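Beta-xylosidase (Uncultured organism, PDB 4MLG) probably hydrolyses xylo-oligosaccharides, releasing xylose, as a beta-xylosidase of glycoside hydrolase family 43 with a beta-propeller fold. Local coordinates at residues S237-A249 against R261-H275. Residues are numbered along the deposited sequence; the frame is centred on the assembly and turned at random.
With CA (calcium ion), chain M; SO4 (sulfate ion), chain N.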
ATOM      1  N   SER A 237      -7.257  18.147 -19.759  1.00 53.47           N
ATOM      2  CA  SER A 237      -8.489  17.463 -20.124  1.00 53.31           C
ATOM      3  C   SER A 237      -8.671  16.200 -19.287  1.00 55.43           C
ATOM      4  O   SER A 237      -7.707  15.674 -18.725  1.00 56.49           O
ATOM      5  CB  SER A 237      -8.501  17.134 -21.616  1.00 51.78           C
ATOM      6  OG  SER A 237      -7.367  16.366 -21.980  1.00 50.23           O
ATOM      7  N   TYR A 238      -9.909  15.721 -19.208  1.00 54.70           N
ATOM      8  CA  TYR A 238     -10.242  14.610 -18.322  1.00 53.47           C
ATOM      9  C   TYR A 238     -11.614  14.022 -18.632  1.00 55.03           C
ATOM     10  O   TYR A 238     -12.375  14.581 -19.421  1.00 56.52           O
ATOM     11  CB  TYR A 238     -10.198  15.069 -16.862  1.00 51.98           C
ATOM     12  CG  TYR A 238     -11.109  16.241 -16.559  1.00 50.88           C
ATOM     13  CD1 TYR A 238     -12.372  16.041 -16.017  1.00 50.43           C
ATOM     14  CD2 TYR A 238     -10.704  17.545 -16.812  1.00 51.05           C
ATOM     15  CE1 TYR A 238     -13.206  17.107 -15.739  1.00 51.54           C
ATOM     16  CE2 TYR A 238     -11.531  18.616 -16.538  1.00 51.29           C
ATOM     17  CZ  TYR A 238     -12.780  18.392 -16.001  1.00 52.14           C
ATOM     18  OH  TYR A 238     -13.605  19.456 -15.726  1.00 53.41           O
ATOM     19  N   SER A 239     -11.921  12.892 -17.998  1.00 53.42           N
ATOM     20  CA  SER A 239     -13.222  12.244 -18.144  1.00 51.53           C
ATOM     21  C   SER A 239     -14.108  12.540 -16.938  1.00 50.19           C
ATOM     22  O   SER A 239     -13.620  12.668 -15.816  1.00 50.05           O
ATOM     23  CB  SER A 239     -13.053  10.733 -18.304  1.00 51.02           C
ATOM     24  OG  SER A 239     -14.296  10.061 -18.204  1.00 50.17           O
ATOM     25  N   THR A 240     -15.413  12.642 -17.174  1.00 49.43           N
ATOM     26  CA  THR A 240     -16.356  12.960 -16.107  1.00 49.38           C
ATOM     27  C   THR A 240     -17.156  11.738 -15.664  1.00 50.60           C
ATOM     28  O   THR A 240     -18.096  11.857 -14.879  1.00 51.02           O
ATOM     29  CB  THR A 240     -17.330  14.073 -16.526  1.00 49.20           C
ATOM     30  OG1 THR A 240     -18.136  13.618 -17.621  1.00 47.99           O
ATOM     31  CG2 THR A 240     -16.570  15.324 -16.939  1.00 48.32           C
ATOM     32  N   GLY A 241     -16.783  10.570 -16.177  1.00 50.97           N
ATOM     33  CA  GLY A 241     -17.354   9.313 -15.724  1.00 52.39           C
ATOM     34  C   GLY A 241     -18.829   9.097 -16.011  1.00 53.99           C
ATOM     35  O   GLY A 241     -19.212   8.759 -17.132  1.00 54.65           O
ATOM     36  N   ASP A 242     -19.659   9.288 -14.988  1.00 54.30           N
ATOM     37  CA  ASP A 242     -21.081   8.967 -15.077  1.00 55.02           C
ATOM     38  C   ASP A 242     -21.891   9.943 -15.930  1.00 55.85           C
ATOM     39  O   ASP A 242     -23.097   9.764 -16.104  1.00 58.06           O
ATOM     40  CB  ASP A 242     -21.694   8.841 -13.680  1.00 56.85           C
ATOM     41  CG  ASP A 242     -21.552  10.109 -12.864  1.00 59.38           C
ATOM     42  OD1 ASP A 242     -20.621  10.895 -13.139  1.00 60.24           O
ATOM     43  OD2 ASP A 242     -22.369  10.315 -11.942  1.00 59.83           O
ATOM     44  N   THR A 243     -21.235  10.973 -16.455  1.00 53.93           N
ATOM     45  CA  THR A 243     -21.876  11.866 -17.412  1.00 53.67           C
ATOM     46  C   THR A 243     -21.258  11.686 -18.795  1.00 53.44           C
ATOM     47  O   THR A 243     -21.668  12.331 -19.759  1.00 52.80           O
ATOM     48  CB  THR A 243     -21.809  13.341 -16.975  1.00 53.42           C
ATOM     49  OG1 THR A 243     -20.470  13.671 -16.591  1.00 53.86           O
ATOM     50  CG2 THR A 243     -22.744  13.589 -15.802  1.00 51.67           C
ATOM     51  N   HIS A 244     -20.266  10.800 -18.871  1.00 54.35           N
ATOM     52  CA  HIS A 244     -19.690  10.353 -20.139  1.00 57.52           C
ATOM     53  C   HIS A 244     -19.113  11.484 -20.993  1.00 60.14           C
ATOM     54  O   HIS A 244     -19.230  11.464 -22.217  1.00 60.90           O
ATOM     55  CB  HIS A 244     -20.732   9.566 -20.947  1.00 59.01           C
ATOM     56  CG  HIS A 244     -21.505   8.572 -20.135  1.00 59.95           C
ATOM     57  ND1 HIS A 244     -22.537   8.936 -19.299  1.00 60.73           N
ATOM     58  CD2 HIS A 244     -21.399   7.226 -20.037  1.00 60.72           C
ATOM     59  CE1 HIS A 244     -23.031   7.858 -18.716  1.00 61.64           C
ATOM     60  NE2 HIS A 244     -22.358   6.807 -19.147  1.00 61.64           N
ATOM     61  N   LEU A 245     -18.485  12.463 -20.348  1.00 60.41           N
ATOM     62  CA  LEU A 245     -17.927  13.606 -21.064  1.00 59.33           C
ATOM     63  C   LEU A 245     -16.409  13.655 -20.969  1.00 59.96           C
ATOM     64  O   LEU A 245     -15.822  13.211 -19.982  1.00 61.13           O
ATOM     65  CB  LEU A 245     -18.492  14.915 -20.510  1.00 57.90           C
ATOM     66  CG  LEU A 245     -20.005  15.080 -20.434  1.00 56.89           C
ATOM     67  CD1 LEU A 245     -20.351  16.327 -19.641  1.00 55.63           C
ATOM     68  CD2 LEU A 245     -20.601  15.150 -21.826  1.00 58.67           C
ATOM     69  N   ILE A 246     -15.779  14.199 -22.005  1.00 59.73           N
ATOM     70  CA  ILE A 246     -14.372  14.564 -21.936  1.00 59.36           C
ATOM     71  C   ILE A 246     -14.276  16.086 -21.927  1.00 59.96           C
ATOM     72  O   ILE A 246     -14.387  16.731 -22.971  1.00 60.92           O
ATOM     73  CB  ILE A 246     -13.560  13.991 -23.114  1.00 59.49           C
ATOM     74  CG1 ILE A 246     -13.551  12.463 -23.060  1.00 58.53           C
ATOM     75  CG2 ILE A 246     -12.127  14.511 -23.085  1.00 58.85           C
ATOM     76  CD1 ILE A 246     -12.759  11.898 -21.897  1.00 57.78           C
ATOM     77  N   CYS A 247     -14.094  16.655 -20.740  1.00 58.82           N
ATOM     78  CA  CYS A 247     -14.025  18.103 -20.591  1.00 59.64           C
ATOM     79  C   CYS A 247     -12.577  18.575 -20.607  1.00 60.31           C
ATOM     80  O   CYS A 247     -11.656  17.766 -20.722  1.00 61.54           O
ATOM     81  CB  CYS A 247     -14.708  18.540 -19.295  1.00 59.52           C
ATOM     82  SG  CYS A 247     -16.479  18.171 -19.223  1.00 54.16           S
ATOM     83  N   TYR A 248     -12.378  19.884 -20.502  1.00 59.69           N
ATOM     84  CA  TYR A 248     -11.030  20.435 -20.448  1.00 59.26           C
ATOM     85  C   TYR A 248     -10.983  21.771 -19.717  1.00 59.06           C
ATOM     86  O   TYR A 248     -11.964  22.517 -19.694  1.00 58.89           O
ATOM     87  CB  TYR A 248     -10.439  20.577 -21.854  1.00 59.47           C
ATOM     88  CG  TYR A 248     -10.933  21.780 -22.624  1.00 60.05           C
ATOM     89  CD1 TYR A 248     -10.139  22.911 -22.769  1.00 61.01           C
ATOM     90  CD2 TYR A 248     -12.191  21.784 -23.211  1.00 60.27           C
ATOM     91  CE1 TYR A 248     -10.585  24.012 -23.475  1.00 62.63           C
ATOM     92  CE2 TYR A 248     -12.646  22.881 -23.918  1.00 62.05           C
ATOM     93  CZ  TYR A 248     -11.839  23.992 -24.046  1.00 63.17           C
ATOM     94  OH  TYR A 248     -12.288  25.087 -24.749  1.00 64.44           O
ATOM     95  N   ALA A 249      -9.833  22.060 -19.118  1.00 58.01           N
ATOM     96  CA  ALA A 249      -9.625  23.308 -18.400  1.00 57.07           C
ATOM     97  C   ALA A 249      -8.323  23.960 -18.854  1.00 57.01           C
ATOM     98  O   ALA A 249      -7.540  23.348 -19.582  1.00 57.25           O
ATOM     99  CB  ALA A 249      -9.603  23.055 -16.903  1.00 56.33           C
ATOM    100  N   ARG A 261     -13.449  25.032 -18.990  1.00 59.03           N
ATOM    101  CA  ARG A 261     -13.748  25.755 -20.220  1.00 61.14           C
ATOM    102  C   ARG A 261     -14.966  25.201 -20.949  1.00 60.44           C
ATOM    103  O   ARG A 261     -15.911  25.936 -21.235  1.00 60.98           O
ATOM    104  CB  ARG A 261     -12.530  25.765 -21.144  1.00 63.71           C
ATOM    105  CG  ARG A 261     -11.414  26.676 -20.666  1.00 67.65           C
ATOM    106  CD  ARG A 261     -11.861  28.126 -20.706  1.00 72.72           C
ATOM    107  NE  ARG A 261     -10.980  29.002 -19.941  1.00 76.37           N
ATOM    108  CZ  ARG A 261     -11.409  29.907 -19.067  1.00 78.25           C
ATOM    109  NH1 ARG A 261     -12.710  30.056 -18.849  1.00 78.09           N
ATOM    110  NH2 ARG A 261     -10.540  30.662 -18.411  1.00 78.92           N
ATOM    111  N   GLY A 262     -14.947  23.906 -21.253  1.00 58.85           N
ATOM    112  CA  GLY A 262     -16.048  23.298 -21.974  1.00 58.67           C
ATOM    113  C   GLY A 262     -15.942  21.796 -22.156  1.00 57.01           C
ATOM    114  O   GLY A 262     -15.329  21.097 -21.348  1.00 55.19           O
ATOM    115  N   VAL A 263     -16.550  21.302 -23.229  1.00 57.11           N
ATOM    116  CA  VAL A 263     -16.588  19.873 -23.511  1.00 54.25           C
ATOM    117  C   VAL A 263     -15.855  19.558 -24.811  1.00 54.27           C
ATOM    118  O   VAL A 263     -16.120  20.172 -25.843  1.00 55.71           O
ATOM    119  CB  VAL A 263     -18.044  19.369 -23.620  1.00 53.61           C
ATOM    120  CG1 VAL A 263     -18.080  17.892 -23.999  1.00 53.10           C
ATOM    121  CG2 VAL A 263     -18.789  19.610 -22.316  1.00 52.85           C
ATOM    122  N   ILE A 264     -14.931  18.605 -24.757  1.00 54.19           N
ATOM    123  CA  ILE A 264     -14.224  18.169 -25.955  1.00 55.45           C
ATOM    124  C   ILE A 264     -15.004  17.067 -26.661  1.00 58.20           C
ATOM    125  O   ILE A 264     -15.156  17.085 -27.883  1.00 58.97           O
ATOM    126  CB  ILE A 264     -12.810  17.647 -25.630  1.00 52.37           C
ATOM    127  CG1 ILE A 264     -11.989  18.717 -24.911  1.00 51.63           C
ATOM    128  CG2 ILE A 264     -12.093  17.206 -26.897  1.00 52.08           C
ATOM    129  CD1 ILE A 264     -10.552  18.306 -24.657  1.00 51.36           C
ATOM    130  N   LEU A 265     -15.505  16.112 -25.882  1.00 59.62           N
ATOM    131  CA  LEU A 265     -16.196  14.955 -26.438  1.00 61.30           C
ATOM    132  C   LEU A 265     -17.524  14.666 -25.740  1.00 61.92           C
ATOM    133  O   LEU A 265     -17.574  14.478 -24.525  1.00 62.14           O
ATOM    134  CB  LEU A 265     -15.294  13.720 -26.369  1.00 61.66           C
ATOM    135  CG  LEU A 265     -15.784  12.477 -27.110  1.00 62.81           C
ATOM    136  CD1 LEU A 265     -15.835  12.744 -28.606  1.00 64.94           C
ATOM    137  CD2 LEU A 265     -14.900  11.277 -26.804  1.00 61.39           C
ATOM    138  N   THR A 266     -18.598  14.633 -26.526  1.00 62.59           N
ATOM    139  CA  THR A 266     -19.920  14.248 -26.040  1.00 62.09           C
ATOM    140  C   THR A 266     -19.937  12.734 -25.800  1.00 59.41           C
ATOM    141  O   THR A 266     -19.040  12.036 -26.275  1.00 59.43           O
ATOM    142  CB  THR A 266     -21.005  14.641 -27.064  1.00 64.45           C
ATOM    143  OG1 THR A 266     -20.742  13.997 -28.316  1.00 66.89           O
ATOM    144  CG2 THR A 266     -21.023  16.148 -27.267  1.00 65.46           C
ATOM    145  N   PRO A 267     -20.938  12.222 -25.051  1.00 57.03           N
ATOM    146  CA  PRO A 267     -21.012  10.785 -24.753  1.00 55.05           C
ATOM    147  C   PRO A 267     -20.840   9.870 -25.962  1.00 55.07           C
ATOM    148  O   PRO A 267     -21.330  10.174 -27.049  1.00 56.46           O
ATOM    149  CB  PRO A 267     -22.418  10.632 -24.177  1.00 54.86           C
ATOM    150  CG  PRO A 267     -22.654  11.915 -23.479  1.00 55.14           C
ATOM    151  CD  PRO A 267     -21.975  12.974 -24.316  1.00 56.60           C
ATOM    152  N   VAL A 268     -20.139   8.758 -25.760  1.00 54.35           N
ATOM    153  CA  VAL A 268     -19.898   7.789 -26.820  1.00 57.68           C
ATOM    154  C   VAL A 268     -20.567   6.459 -26.496  1.00 58.60           C
ATOM    155  O   VAL A 268     -21.080   6.267 -25.392  1.00 58.35           O
ATOM    156  CB  VAL A 268     -18.392   7.540 -27.023  1.00 57.79           C
ATOM    157  CG1 VAL A 268     -17.680   8.834 -27.385  1.00 58.18           C
ATOM    158  CG2 VAL A 268     -17.785   6.925 -25.770  1.00 56.62           C
ATOM    159  N   VAL A 269     -20.561   5.543 -27.458  1.00 59.03           N
ATOM    160  CA  VAL A 269     -21.090   4.206 -27.225  1.00 60.56           C
ATOM    161  C   VAL A 269     -20.219   3.484 -26.205  1.00 60.40           C
ATOM    162  O   VAL A 269     -19.044   3.210 -26.457  1.00 61.38           O
ATOM    163  CB  VAL A 269     -21.165   3.381 -28.522  1.00 62.30           C
ATOM    164  CG1 VAL A 269     -21.504   1.931 -28.211  1.00 62.11           C
ATOM    165  CG2 VAL A 269     -22.193   3.980 -29.466  1.00 63.11           C
ATOM    166  N   GLY A 270     -20.801   3.185 -25.050  1.00 58.28           N
ATOM    167  CA  GLY A 270     -20.058   2.606 -23.949  1.00 55.52           C
ATOM    168  C   GLY A 270     -20.068   3.550 -22.764  1.00 54.17           C
ATOM    169  O   GLY A 270     -20.178   4.764 -22.933  1.00 54.67           O
ATOM    170  N   TRP A 271     -19.953   2.995 -21.563  1.00 51.76           N
ATOM    171  CA  TRP A 271     -20.025   3.791 -20.346  1.00 49.96           C
ATOM    172  C   TRP A 271     -18.779   4.652 -20.168  1.00 52.22           C
ATOM    173  O   TRP A 271     -18.853   5.779 -19.682  1.00 52.76           O
ATOM    174  CB  TRP A 271     -20.206   2.881 -19.129  1.00 46.27           C
ATOM    175  CG  TRP A 271     -20.669   3.596 -17.895  1.00 42.64           C
ATOM    176  CD1 TRP A 271     -21.952   3.695 -17.440  1.00 40.72           C
ATOM    177  CD2 TRP A 271     -19.854   4.307 -16.954  1.00 41.69           C
ATOM    178  NE1 TRP A 271     -21.986   4.425 -16.275  1.00 39.94           N
ATOM    179  CE2 TRP A 271     -20.710   4.812 -15.956  1.00 41.02           C
ATOM    180  CE3 TRP A 271     -18.482   4.566 -16.858  1.00 41.61           C
ATOM    181  CZ2 TRP A 271     -20.243   5.559 -14.878  1.00 42.29           C
ATOM    182  CZ3 TRP A 271     -18.020   5.311 -15.788  1.00 42.35           C
ATOM    183  CH2 TRP A 271     -18.897   5.799 -14.812  1.00 42.49           C
ATOM    184  N   THR A 272     -17.631   4.116 -20.567  1.00 52.65           N
ATOM    185  CA  THR A 272     -16.365   4.803 -20.347  1.00 51.50           C
ATOM    186  C   THR A 272     -15.937   5.638 -21.547  1.00 51.80           C
ATOM    187  O   THR A 272     -16.221   5.296 -22.693  1.00 52.67           O
ATOM    188  CB  THR A 272     -15.239   3.808 -20.022  1.00 50.07           C
ATOM    189  OG1 THR A 272     -14.957   3.010 -21.176  1.00 51.65           O
ATOM    190  CG2 THR A 272     -15.646   2.903 -18.871  1.00 48.63           C
ATOM    191  N   THR A 273     -15.254   6.741 -21.266  1.00 51.60           N
ATOM    192  CA  THR A 273     -14.625   7.543 -22.305  1.00 50.61           C
ATOM    193  C   THR A 273     -13.223   7.958 -21.854  1.00 49.36           C
ATOM    194  O   THR A 273     -13.038   8.481 -20.755  1.00 48.91           O
ATOM    195  CB  THR A 273     -15.487   8.768 -22.701  1.00 50.97           C
ATOM    196  OG1 THR A 273     -14.816   9.527 -23.713  1.00 52.89           O
ATOM    197  CG2 THR A 273     -15.774   9.659 -21.496  1.00 49.00           C
ATOM    198  N   HIS A 274     -12.234   7.689 -22.697  1.00 50.61           N
ATOM    199  CA  HIS A 274     -10.840   7.948 -22.353  1.00 52.92           C
ATOM    200  C   HIS A 274     -10.125   8.494 -23.577  1.00 55.13           C
ATOM    201  O   HIS A 274     -10.497   8.173 -24.703  1.00 55.61           O
ATOM    202  CB  HIS A 274     -10.166   6.661 -21.885  1.00 53.49           C
ATOM    203  CG  HIS A 274      -9.030   6.881 -20.937  1.00 54.80           C
ATOM    204  ND1 HIS A 274      -9.103   6.548 -19.602  1.00 55.10           N
ATOM    205  CD2 HIS A 274      -7.796   7.402 -21.129  1.00 55.27           C
ATOM    206  CE1 HIS A 274      -7.961   6.851 -19.012  1.00 54.96           C
ATOM    207  NE2 HIS A 274      -7.151   7.374 -19.917  1.00 55.35           N
ATOM    208  N   HIS A 275      -9.094   9.305 -23.366  1.00 56.24           N
ATOM    209  CA  HIS A 275      -8.498  10.035 -24.478  1.00 58.46           C
ATOM    210  C   HIS A 275      -7.026  10.394 -24.300  1.00 59.68           C
ATOM    211  O   HIS A 275      -6.411  10.099 -23.275  1.00 59.59           O
ATOM    212  CB  HIS A 275      -9.259  11.336 -24.687  1.00 59.54           C
ATOM    213  CG  HIS A 275      -8.956  12.364 -23.646  1.00 60.32           C
ATOM    214  ND1 HIS A 275      -9.302  12.201 -22.322  1.00 59.40           N
ATOM    215  CD2 HIS A 275      -8.311  13.551 -23.724  1.00 61.64           C
ATOM    216  CE1 HIS A 275      -8.898  13.251 -21.632  1.00 60.01           C
ATOM    217  NE2 HIS A 275      -8.292  14.085 -22.458  1.00 61.28           N
TER
HETATM  218 CA    CA M 401      -4.592   8.470 -20.101  1.00 62.49          CA
HETATM  219  S   SO4 N 402     -10.080   2.908 -16.830  1.00109.91           S
HETATM  220  O1  SO4 N 402      -9.804   1.906 -17.855  1.00109.70           O
HETATM  221  O2  SO4 N 402     -10.032   4.242 -17.422  1.00109.63           O
HETATM  222  O3  SO4 N 402     -11.405   2.671 -16.263  1.00109.16           O
HETATM  223  O4  SO4 N 402      -9.069   2.815 -15.782  1.00109.69           O
HETATM  224  O   HOH W   1     -17.206   7.745 -18.656  1.00 45.50           O
HETATM  225  O   HOH W   2     -17.382  11.222 -24.002  1.00 61.73           O
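Ile-246 lies against Leu-265, and its side chain is worth following outward. Ile-246 CB packs on Leu-265 CB at 3.7 Å. There it forks: CG1 passes beside Thr-273 OG1, while CG2, anti to the backbone N, sits over the centre of the His-275 ring, a CH-pi contact 7° off the ring normal. Ile-246 CD1 ends 3.5 Å from His-275 ND1. At its edge the same imidazole pairs NE2 with Ser-237 OG in a hydrogen bond. Behind Ile-246 the backbone makes a classic beta bulge, its O accepting from both Ile-264 N (2.6 Å) and Leu-265 N (3.2 Å). Further along, Arg-261 CB lies over one face of Tyr-248, Ile-264 CG1 approaches Tyr-248 CD2 at 3.5 Å, and Tyr-248 OH hydrogen-bonds Ile-316 N. A serine in place of Tyr-248 would probably leave Arg-261 CB and Ile-264 without their aromatic partner and Ile-316 N without the phenol oxygen. Beyond the hairpin's open end, His-244 of the preceding turn sets its edge to the face of Trp-271, planes 67° apart. In the propeller, antiparallel strands 246-251 and 258-265 form a hairpin beside strand 233-239; the chain then leads past His-274, which binds calcium with Asp-85, to strand 276-280, and Leu-286 of the neighbouring strand 283-290 touches Ile-264 and His-275.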